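Long-range contacts in phosphoinositol-specific phospholipase C (Pseudomonas sp., PDB 5FYP), which probably cleaves the phosphodiester bond of phosphoinositide lipids with the help of a bound calcium ion: residues S256-V261 with K276-A281; P213-Q218 with A237-G242. All coordinates share one frame; numbering follows the deposited sequence. Where two conformers were deposited one is given.

Interaction 1: residues S256-V261 with K276-A281; sequences SHIGRV and KINLSA
Leu279 binds its neighbour strand through both backbone groups: its N gives a hydrogen bond to Gly259 O (2.9 Å), and its O takes one from Val261 N (2.9 Å). Arg260, between those two partners, therefore faces Leu279 directly. Ala281 N continues the pattern with a nearly straight bond to Val261 O (2.9 Å, 173° at the hydrogen). Just before strand 279-281 begins, a side chain takes over the acceptor's role: Asn278 OD1 receives Gly259 N at 3.2 Å, in the carbonyl plane and on a lone pair. The first torsion of Asn278 sets CG beside its own backbone N (chi1 -68°). Its CB, nearer the backbone, rests against Ile258 CG2 (3.7 Å).

On the face that carries Arg260 and Leu279, Ile258 CG2 also meets Leu279 CD1 at 3.8 Å. Arg260 lays its CG across the base of Leu279 at about a right angle, then extends to bring one face of its guanidinium against Ala281 CB, which sits toward the rim, 3.4 Å from Arg260 NH2; so small a methyl leaves room for the flat group. On the reverse face, Val261 CG2 packs on Ile277 CD1 (3.7 Å), two branched aliphatic groups suited to a buried layer beside the helices.

Farther out, Asn278 ND2 is held by the backbone oxygens of Ile20 and Asn18. An alanine in place of Asn278 would probably leave Gly259 N and those two oxygens without their mates. Arg260 NH2 forms a salt bridge with Glu48, a calcium ligand, and so stands in the second shell of the metal site. Two parallel strands joined through helix 269-274 make a beta-alpha-beta unit, consistent with the TIM-barrel architecture of this family.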
ATOM      1  N   SER A 256       4.213   0.914  15.510  1.00  7.08           N
ATOM      2  CA  SER A 256       4.914   0.231  14.395  1.00  7.44           C
ATOM      3  C   SER A 256       3.937  -0.209  13.319  1.00  6.76           C
ATOM      4  O   SER A 256       4.103  -1.258  12.697  1.00  8.11           O
ATOM      5  CB  SER A 256       5.792  -0.909  14.861  1.00  7.81           C
ATOM      6  OG  SER A 256       6.794  -0.369  15.718  1.00  8.96           O
ATOM      7  N   HIS A 257       2.909   0.631  13.075  1.00  6.76           N
ATOM      8  CA  HIS A 257       2.072   0.455  11.884  1.00  6.63           C
ATOM      9  C   HIS A 257       2.537   1.431  10.815  1.00  6.61           C
ATOM     10  O   HIS A 257       2.878   2.568  11.114  1.00  7.43           O
ATOM     11  CB  HIS A 257       0.602   0.774  12.182  1.00  6.11           C
ATOM     12  CG  HIS A 257      -0.063  -0.149  13.163  1.00  6.04           C
ATOM     13  ND1 HIS A 257      -1.406  -0.055  13.390  1.00  6.21           N
ATOM     14  CD2 HIS A 257       0.382  -1.120  13.972  1.00  6.38           C
ATOM     15  CE1 HIS A 257      -1.760  -0.934  14.309  1.00  6.49           C
ATOM     16  NE2 HIS A 257      -0.692  -1.581  14.696  1.00  5.99           N
ATOM     17  N   ILE A 258       2.492   1.026   9.544  1.00  6.46           N
ATOM     18  CA  ILE A 258       2.908   1.920   8.464  1.00  6.66           C
ATOM     19  C   ILE A 258       1.789   2.895   8.167  1.00  6.72           C
ATOM     20  O   ILE A 258       0.703   2.505   7.670  1.00  7.73           O
ATOM     21  CB  ILE A 258       3.319   1.156   7.206  1.00  6.78           C
ATOM     22  CG1 ILE A 258       4.357   0.084   7.505  1.00  7.81           C
ATOM     23  CG2 ILE A 258       3.806   2.116   6.135  1.00  7.24           C
ATOM     24  CD1 ILE A 258       5.614   0.571   8.178  1.00  8.47           C
ATOM     25  N   GLY A 259       2.026   4.176   8.456  1.00  6.36           N
ATOM     26  CA  GLY A 259       1.037   5.232   8.228  1.00  6.49           C
ATOM     27  C   GLY A 259       1.214   5.889   6.896  1.00  6.62           C
ATOM     28  O   GLY A 259       2.334   6.247   6.527  1.00  7.79           O
ATOM     29  N   ARG A 260       0.093   6.105   6.210  1.00  6.90           N
ATOM     30  CA  ARG A 260       0.065   6.857   4.948  1.00  6.92           C
ATOM     31  C   ARG A 260      -0.867   8.041   5.121  1.00  6.95           C
ATOM     32  O   ARG A 260      -1.969   7.898   5.661  1.00  8.17           O
ATOM     33  CB  ARG A 260      -0.406   5.989   3.799  1.00  7.64           C
ATOM     34  CG  ARG A 260      -0.423   6.699   2.453  1.00  8.53           C
ATOM     35  CD  ARG A 260      -0.460   5.693   1.301  1.00 10.48           C
ATOM     36  NE  ARG A 260      -0.526   6.284  -0.034  1.00 13.16           N
ATOM     37  CZ  ARG A 260      -1.625   6.735  -0.574  1.00 13.96           C
ATOM     38  NH1 ARG A 260      -2.755   6.774   0.122  1.00 14.14           N
ATOM     39  NH2 ARG A 260      -1.583   7.193  -1.826  1.00 17.20           N
ATOM     40  N   VAL A 261      -0.402   9.209   4.659  1.00  6.92           N
ATOM     41  CA  VAL A 261      -1.208  10.437   4.662  1.00  7.36           C
ATOM     42  C   VAL A 261      -1.357  10.938   3.244  1.00  7.34           C
ATOM     43  O   VAL A 261      -0.342  11.159   2.554  1.00  8.28           O
ATOM     44  CB  VAL A 261      -0.606  11.536   5.540  1.00  7.83           C
ATOM     45  CG1 VAL A 261      -1.356  12.850   5.370  1.00  8.38           C
ATOM     46  CG2 VAL A 261      -0.621  11.092   6.990  1.00  7.56           C
ATOM     47  N   LYS A 276       6.090  12.159  11.621  1.00  9.58           N
ATOM     48  CA  LYS A 276       6.191  10.697  11.792  1.00  8.44           C
ATOM     49  C   LYS A 276       5.323   9.910  10.814  1.00  7.84           C
ATOM     50  O   LYS A 276       4.785   8.866  11.143  1.00  8.44           O
ATOM     51  CB  LYS A 276       5.919  10.243  13.230  1.00  9.59           C
ATOM     52  CG  LYS A 276       6.800  10.900  14.265  1.00 12.03           C
ATOM     53  CD  LYS A 276       8.276  10.584  14.094  1.00 15.18           C
ATOM     54  CE  LYS A 276       9.043  11.125  15.278  1.00 22.45           C
ATOM     55  NZ  LYS A 276      10.453  11.351  14.997  1.00 17.46           N
ATOM     56  N   ILE A 277       5.229  10.435   9.593  1.00  7.61           N
ATOM     57  CA  ILE A 277       4.441   9.808   8.536  1.00  7.59           C
ATOM     58  C   ILE A 277       5.361   8.922   7.703  1.00  7.28           C
ATOM     59  O   ILE A 277       6.325   9.409   7.096  1.00  8.51           O
ATOM     60  CB  ILE A 277       3.767  10.860   7.666  1.00  7.92           C
ATOM     61  CG1 ILE A 277       2.772  11.689   8.512  1.00  8.16           C
ATOM     62  CG2 ILE A 277       3.120  10.221   6.462  1.00  7.79           C
ATOM     63  CD1 ILE A 277       2.416  13.038   7.914  1.00  9.50           C
ATOM     64  N   ASN A 278       5.041   7.638   7.601  1.00  7.02           N
ATOM     65  CA  ASN A 278       5.857   6.760   6.748  1.00  7.30           C
ATOM     66  C   ASN A 278       5.704   7.033   5.268  1.00  7.27           C
ATOM     67  O   ASN A 278       6.713   7.036   4.551  1.00  8.68           O
ATOM     68  CB  ASN A 278       5.539   5.291   6.982  1.00  7.04           C
ATOM     69  CG  ASN A 278       5.963   4.792   8.342  1.00  7.09           C
ATOM     70  OD1 ASN A 278       5.126   4.548   9.225  1.00  7.56           O
ATOM     71  ND2 ASN A 278       7.257   4.580   8.517  1.00  7.84           N
ATOM     72  N   LEU A 279       4.466   7.178   4.811  1.00  6.85           N
ATOM     73  CA  LEU A 279       4.196   7.312   3.376  1.00  6.80           C
ATOM     74  C   LEU A 279       3.405   8.599   3.152  1.00  7.08           C
ATOM     75  O   LEU A 279       2.232   8.677   3.532  1.00  7.66           O
ATOM     76  CB  LEU A 279       3.413   6.096   2.865  1.00  6.73           C
ATOM     77  CG  LEU A 279       3.984   4.730   3.178  1.00  7.24           C
ATOM     78  CD1 LEU A 279       3.033   3.626   2.724  1.00  7.33           C
ATOM     79  CD2 LEU A 279       5.383   4.483   2.622  1.00  8.06           C
ATOM     80  N   SER A 280       4.047   9.603   2.570  1.00  6.90           N
ATOM     81  CA  SER A 280       3.409  10.881   2.307  1.00  7.41           C
ATOM     82  C   SER A 280       3.052  10.947   0.841  1.00  7.33           C
ATOM     83  O   SER A 280       3.945  11.008  -0.013  1.00  7.81           O
ATOM     84  CB  SER A 280       4.354  12.040   2.638  1.00  7.96           C
ATOM     85  OG  SER A 280       4.572  12.134   4.027  1.00 10.40           O
ATOM     86  N   ALA A 281       1.745  10.897   0.541  1.00  7.33           N
ATOM     87  CA  ALA A 281       1.297  10.791  -0.846  1.00  7.53           C
ATOM     88  C   ALA A 281       1.175  12.157  -1.491  1.00  7.48           C
ATOM     89  O   ALA A 281       0.462  13.016  -0.978  1.00  8.94           O
ATOM     90  CB  ALA A 281      -0.025  10.076  -0.889  1.00  9.06           C
TER
HETATM   91  O   HOH W   1       5.528   3.241  11.726  1.00  9.43           O
HETATM   92  O   HOH W   2      -0.241  13.935   1.568  1.00  9.72           O

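Interaction 2: residues P213-Q218 with A237-G242; sequences PVTNGQ and AMNNMG
Val214 lies level with Asn240 in a single backbone bridge, where the loop after strand 210-211 runs for three residues in the same direction as strand 238-242. Asn240 uses both of its backbone groups: its N donates to Pro213 O (3.0 Å), and its O accepts from Thr215 N (3.0 Å), the latter bond noticeably bent at 133°. Val214 CA also sends a CH toward Asn240 O. Farther on, a water donates to Thr215 O and accepts from Gly242 N, joining the backbones where they part.

Thr215 carries most of the side-chain contact. Its OG1 sits beside its own backbone N (chi1 -62°), from where it donates to Pro213 O at 2.8 Å. That oxygen is gripped twice, since Thr215 OG1 and Asn240 N approach it from opposite faces of the carbonyl plane. The hydroxyl in turn accepts from Asn239 ND2 (2.9 Å), lying close to the plane of that amide. A threonine suits this place because one short side chain offers a hydroxyl that both gives and receives, and a methyl besides. In the conformer described, Met241 SD lies 3.6 Å from Thr215 CB. Pro213, which has no N-H to offer, turns its CD to Met238 O.

The Asn239 amide works at both ends: ND2 has a second acceptor in Asp220 O, and OD1 bonds to His257 ND1 on the next strand. Strand 210-211 edges one sheet and strand 238-242 the other, so this bridge helps join the two sheets at a seam, consistent with the distorted TIM barrel of bacterial phosphoinositide-specific phospholipases C.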
ATOM      1  N   PRO A 213      -6.838   0.511   7.325  1.00  5.95           N
ATOM      2  CA  PRO A 213      -8.139   1.184   7.463  1.00  6.35           C
ATOM      3  C   PRO A 213      -8.036   2.691   7.545  1.00  5.73           C
ATOM      4  O   PRO A 213      -7.049   3.254   8.022  1.00  6.20           O
ATOM      5  CB  PRO A 213      -8.689   0.601   8.765  1.00  7.00           C
ATOM      6  CG  PRO A 213      -7.481   0.206   9.537  1.00  7.91           C
ATOM      7  CD  PRO A 213      -6.511  -0.300   8.501  1.00  6.26           C
ATOM      8  N   VAL A 214      -9.132   3.329   7.138  1.00  6.37           N
ATOM      9  CA  VAL A 214      -9.361   4.741   7.361  1.00  7.02           C
ATOM     10  C   VAL A 214      -9.313   4.969   8.872  1.00  6.98           C
ATOM     11  O   VAL A 214      -9.976   4.289   9.651  1.00  8.17           O
ATOM     12  CB  VAL A 214     -10.735   5.175   6.805  1.00  8.23           C
ATOM     13  CG1 VAL A 214     -11.017   6.628   7.145  1.00 10.00           C
ATOM     14  CG2 VAL A 214     -10.808   4.948   5.295  1.00  9.05           C
ATOM     15  N   THR A 215      -8.502   5.963   9.277  1.00  6.82           N
ATOM     16  CA  THR A 215      -8.129   6.180  10.688  1.00  6.80           C
ATOM     17  C   THR A 215      -8.458   7.585  11.138  1.00  7.80           C
ATOM     18  O   THR A 215      -7.933   8.528  10.551  1.00  9.35           O
ATOM     19  CB  THR A 215      -6.643   5.870  10.809  1.00  7.38           C
ATOM     20  OG1 THR A 215      -6.399   4.494  10.462  1.00  7.37           O
ATOM     21  CG2 THR A 215      -6.080   6.114  12.206  1.00  8.12           C
ATOM     22  N   ASN A 216      -9.291   7.673  12.172  1.00  7.83           N
ATOM     23  CA  ASN A 216      -9.629   8.961  12.773  1.00  9.13           C
ATOM     24  C   ASN A 216      -9.791   8.906  14.285  1.00  8.59           C
ATOM     25  O   ASN A 216     -10.284   9.847  14.887  1.00 11.23           O
ATOM     26  CB  ASN A 216     -10.802   9.661  12.092  1.00 11.11           C
ATOM     27  CG  ASN A 216     -12.096   8.944  12.250  1.00 13.84           C
ATOM     28  OD1 ASN A 216     -12.268   8.104  13.099  1.00 14.70           O
ATOM     29  ND2 ASN A 216     -13.015   9.255  11.357  1.00 23.38           N
ATOM     30  N   GLY A 217      -9.323   7.827  14.908  1.00  8.87           N
ATOM     31  CA  GLY A 217      -9.357   7.689  16.359  1.00  8.51           C
ATOM     32  C   GLY A 217      -8.439   6.589  16.780  1.00  7.72           C
ATOM     33  O   GLY A 217      -7.986   5.770  15.949  1.00  7.65           O
ATOM     34  N   GLN A 218      -8.127   6.550  18.069  1.00  8.07           N
ATOM     35  CA  GLN A 218      -7.174   5.568  18.577  1.00  7.13           C
ATOM     36  C   GLN A 218      -7.647   4.132  18.304  1.00  6.59           C
ATOM     37  O   GLN A 218      -6.815   3.269  18.080  1.00  6.93           O
ATOM     38  CB  GLN A 218      -6.937   5.792  20.062  1.00  7.69           C
ATOM     39  CG  GLN A 218      -5.887   4.881  20.653  1.00  7.47           C
ATOM     40  CD  GLN A 218      -4.479   5.198  20.192  1.00  7.54           C
ATOM     41  OE1 GLN A 218      -4.071   6.361  20.152  1.00  9.12           O
ATOM     42  NE2 GLN A 218      -3.701   4.170  19.872  1.00  8.67           N
ATOM     43  N   ALA A 237      -1.802  -3.643  10.485  1.00  5.93           N
ATOM     44  CA  ALA A 237      -0.397  -3.285  10.605  1.00  6.40           C
ATOM     45  C   ALA A 237      -0.066  -1.996   9.859  1.00  5.94           C
ATOM     46  O   ALA A 237       1.098  -1.601   9.748  1.00  6.21           O
ATOM     47  CB  ALA A 237       0.484  -4.410  10.082  1.00  6.53           C
ATOM     48  N   MET A 238      -1.112  -1.323   9.351  1.00  5.69           N
ATOM     49  CA  MET A 238      -1.001  -0.133   8.527  1.00  5.55           C
ATOM     50  C   MET A 238      -2.239   0.716   8.761  1.00  5.74           C
ATOM     51  O   MET A 238      -3.299   0.176   9.090  1.00  6.26           O
ATOM     52  CB  MET A 238      -0.913  -0.479   7.043  1.00  6.28           C
ATOM     53  CG  MET A 238       0.329  -1.278   6.691  1.00  6.61           C
ATOM     54  SD  MET A 238       0.654  -1.089   4.923  1.00  7.83           S
ATOM     55  CE  MET A 238       2.168  -2.029   4.721  1.00  8.12           C
ATOM     56  N   ASN A 239      -2.094   2.029   8.601  1.00  5.67           N
ATOM     57  CA  ASN A 239      -3.213   2.951   8.806  1.00  5.78           C
ATOM     58  C   ASN A 239      -3.192   4.027   7.731  1.00  6.07           C
ATOM     59  O   ASN A 239      -2.144   4.516   7.345  1.00  7.35           O
ATOM     60  CB  ASN A 239      -3.159   3.578  10.196  1.00  6.29           C
ATOM     61  CG  ASN A 239      -3.471   2.557  11.278  1.00  6.55           C
ATOM     62  OD1 ASN A 239      -2.562   1.903  11.834  1.00  7.23           O
ATOM     63  ND2 ASN A 239      -4.747   2.387  11.561  1.00  6.17           N
ATOM     64  N   ASN A 240      -4.398   4.405   7.275  1.00  6.39           N
ATOM     65  CA  ASN A 240      -4.574   5.346   6.170  0.50  7.91           C
ATOM     66  C   ASN A 240      -5.310   6.583   6.701  1.00  7.18           C
ATOM     67  O   ASN A 240      -6.395   6.491   7.265  1.00  8.30           O
ATOM     68  CB  ASN A 240      -5.300   4.745   4.946  0.50  9.74           C
ATOM     69  CG  ASN A 240      -4.889   5.386   3.583  0.50 10.25           C
ATOM     70  OD1 ASN A 240      -3.711   5.501   3.140  0.50 14.33           O
ATOM     71  ND2 ASN A 240      -5.922   5.729   2.860  0.50 12.47           N
ATOM     72  N   MET A 241      -4.695   7.738   6.466  1.00  7.74           N
ATOM     73  CA  MET A 241      -5.185   9.012   6.983  0.50  8.38           C
ATOM     74  C   MET A 241      -5.273  10.051   5.895  1.00  8.31           C
ATOM     75  O   MET A 241      -4.328  10.269   5.151  1.00  9.16           O
ATOM     76  CB  MET A 241      -4.267   9.535   8.078  0.50  9.87           C
ATOM     77  CG  MET A 241      -4.533   8.749   9.354  0.50 10.90           C
ATOM     78  SD  MET A 241      -3.548   7.317   9.716  0.50 10.74           S
ATOM     79  CE  MET A 241      -1.818   7.893   9.331  0.50  9.03           C
ATOM     80  N   GLY A 242      -6.401  10.737   5.838  1.00  9.31           N
ATOM     81  CA  GLY A 242      -6.489  11.956   5.057  1.00 10.04           C
ATOM     82  C   GLY A 242      -5.843  13.108   5.805  1.00 11.08           C
ATOM     83  O   GLY A 242      -5.418  13.010   6.959  1.00 10.94           O
TER
HETATM   84  O   HOH W   3      -8.487   9.533   7.794  1.00 15.56           O

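The centres of the two interactions lie 10 Å apart on the same side of the chain's centre, and they share one sheet, in which strands 238-242, 258-262 and 279-282 are parallel neighbours. Along the chain they come in series: interaction 2 closes before interaction 1 opens. They touch directly through Arg260 O and Met241 N (2.8 Å), and a side-chain link also joins 237-242 to 256-261. Interaction 1 is internal to the sheet, whereas interaction 2 attaches one of its outermost strands, 238-242, to the loop leaving the other sheet. Together they probably form one arc of the barrel wall, in which Arg260 of interaction 1 reaches toward the calcium site.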